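PDB 5E76: SusD-like protein BACOVA_02651 from Bacteroides ovatus, which binds polysaccharide at the cell surface and probably mediates xyloglucan binding before its transport into the periplasm for degradation. Local coordinates for residues Y249-L254 against Q340-L345. Residues are numbered along the deposited sequence; the frame is centred on the assembly and turned at random.
With XYS (alpha-D-xylopyranose), chain B.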
# COMPACT_ATOMS: atom_id res chain seq x y z
N TYR A 249 4.68 -1.56 -20.13
CA TYR A 249 5.16 -2.66 -19.29
C TYR A 249 6.24 -2.20 -18.34
O TYR A 249 6.68 -2.99 -17.50
CB TYR A 249 5.69 -3.85 -20.11
CG TYR A 249 4.63 -4.56 -20.91
CD1 TYR A 249 4.43 -4.28 -22.24
CD2 TYR A 249 3.82 -5.52 -20.31
CE1 TYR A 249 3.44 -4.94 -22.97
CE2 TYR A 249 2.84 -6.18 -21.02
CZ TYR A 249 2.65 -5.88 -22.33
OH TYR A 249 1.66 -6.54 -23.02
N GLU A 250 6.65 -0.94 -18.42
CA GLU A 250 7.70 -0.50 -17.54
C GLU A 250 7.57 0.97 -17.10
O GLU A 250 8.45 1.47 -16.39
CB GLU A 250 9.06 -0.76 -18.20
CG GLU A 250 9.31 0.03 -19.48
CD GLU A 250 10.74 -0.11 -19.96
OE1 GLU A 250 11.36 -1.17 -19.70
OE2 GLU A 250 11.25 0.86 -20.60
N CYS A 251 6.47 1.61 -17.50
CA CYS A 251 6.07 2.90 -16.92
C CYS A 251 4.99 2.76 -15.86
O CYS A 251 4.30 1.74 -15.76
CB CYS A 251 5.53 3.82 -18.00
SG CYS A 251 4.22 3.01 -18.83
N ASN A 252 4.85 3.83 -15.09
CA ASN A 252 3.83 4.00 -14.08
C ASN A 252 2.60 4.64 -14.73
O ASN A 252 2.60 5.83 -15.02
CB ASN A 252 4.39 4.89 -12.97
CG ASN A 252 3.49 4.99 -11.77
OD1 ASN A 252 2.30 4.68 -11.81
ND2 ASN A 252 4.05 5.46 -10.69
N THR A 253 1.56 3.86 -14.96
CA THR A 253 0.41 4.33 -15.72
C THR A 253 -0.69 4.99 -14.90
O THR A 253 -1.76 5.33 -15.43
CB THR A 253 -0.19 3.16 -16.49
OG1 THR A 253 -0.32 2.06 -15.60
CG2 THR A 253 0.72 2.75 -17.63
N LEU A 254 -0.42 5.22 -13.62
CA LEU A 254 -1.46 5.64 -12.68
C LEU A 254 -1.83 7.12 -12.80
O LEU A 254 -2.88 7.54 -12.31
CB LEU A 254 -1.04 5.32 -11.23
CG LEU A 254 -1.00 3.81 -10.88
CD1 LEU A 254 -0.48 3.60 -9.45
CD2 LEU A 254 -2.37 3.15 -11.05
N GLN A 340 0.20 11.31 -20.24
CA GLN A 340 -0.94 10.49 -19.83
C GLN A 340 -0.51 9.05 -19.61
O GLN A 340 0.33 8.51 -20.36
CB GLN A 340 -2.07 10.56 -20.87
CG GLN A 340 -1.97 9.63 -22.06
CD GLN A 340 -3.31 9.45 -22.72
OE1 GLN A 340 -4.11 10.38 -22.77
NE2 GLN A 340 -3.58 8.23 -23.23
N MET A 341 -1.05 8.44 -18.56
CA MET A 341 -0.67 7.09 -18.17
C MET A 341 0.85 6.91 -18.13
O MET A 341 1.38 5.84 -18.50
CB MET A 341 -1.29 6.07 -19.12
CG MET A 341 -2.81 6.09 -19.22
SD MET A 341 -3.46 4.67 -20.19
CE MET A 341 -3.11 3.34 -19.05
N ASN A 342 1.56 7.96 -17.69
CA ASN A 342 3.01 7.90 -17.53
C ASN A 342 3.48 8.88 -16.46
O ASN A 342 3.86 10.04 -16.72
CB ASN A 342 3.72 8.14 -18.88
CG ASN A 342 5.05 7.40 -18.99
OD1 ASN A 342 5.86 7.39 -18.06
ND2 ASN A 342 5.27 6.76 -20.12
N SER A 343 3.42 8.39 -15.23
CA SER A 343 3.88 9.11 -14.08
C SER A 343 5.33 8.71 -13.83
O SER A 343 5.72 7.57 -14.07
CB SER A 343 3.03 8.83 -12.85
OG SER A 343 3.65 9.33 -11.67
N PRO A 344 6.14 9.65 -13.35
CA PRO A 344 7.55 9.38 -13.10
C PRO A 344 7.84 8.98 -11.65
O PRO A 344 8.99 8.70 -11.32
CB PRO A 344 8.18 10.72 -13.44
CG PRO A 344 7.15 11.72 -12.94
CD PRO A 344 5.80 11.06 -13.09
N LEU A 345 6.81 8.95 -10.80
CA LEU A 345 6.99 8.56 -9.40
C LEU A 345 7.18 7.06 -9.25
O LEU A 345 6.52 6.29 -9.93
CB LEU A 345 5.79 9.00 -8.56
CG LEU A 345 5.40 10.46 -8.68
CD1 LEU A 345 4.04 10.72 -8.07
CD2 LEU A 345 6.49 11.34 -8.06
C1 XYS B . -6.25 6.58 -25.12
C2 XYS B . -6.58 8.03 -25.26
C3 XYS B . -8.00 8.10 -25.86
C4 XYS B . -7.98 7.39 -27.23
C5 XYS B . -7.51 5.94 -26.96
O2 XYS B . -6.70 8.55 -23.96
O3 XYS B . -8.26 9.45 -26.14
O4 XYS B . -9.30 7.29 -27.67
O5 XYS B . -6.22 6.03 -26.36
O HOH W 1 7.29 5.68 -15.13
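Asn252 reaches across to Leu345 with the end of its side chain. With CG anti to the backbone N (chi1 -172°), its amide lies beside Ser343 and ND2 donates to Leu345 O at 2.7 Å. That acceptor lies in the amide plane, although the donor is tilted from the carbonyl plane of Leu345. The backbone of Asn252 adds a nearly straight bond, Ser343 N to Asn252 O, also 2.7 Å. A water joins Asn252 N to Ser343 O. Replacing Asn252 by alanine removes the amide, which would probably leave Leu345 O without its side-chain donor and open a gap beside Ser343 CB. These two loops of the SusD-family fold carry part of the glycan pocket, with Tyr249, Gln340 and Met341 among its residues. Gln340 NE2 donates to O2 of the bound xylose at 3.2 Å. Met341 also touches bound glucose. The Met341 side chain bends at chi3 (70°) and crosses Thr253, with CE 3.9 Å from Thr253 CB. Thr253 CG2 rests 3.3 Å from Met341 O, while Thr253 OG1 hydrogen-bonds to Gln29 O. Asn342 lays its amide against Cys251 CB, with OD1 3.6 Å from that carbon, and its ND2 hydrogen-bonds to Gly246 O.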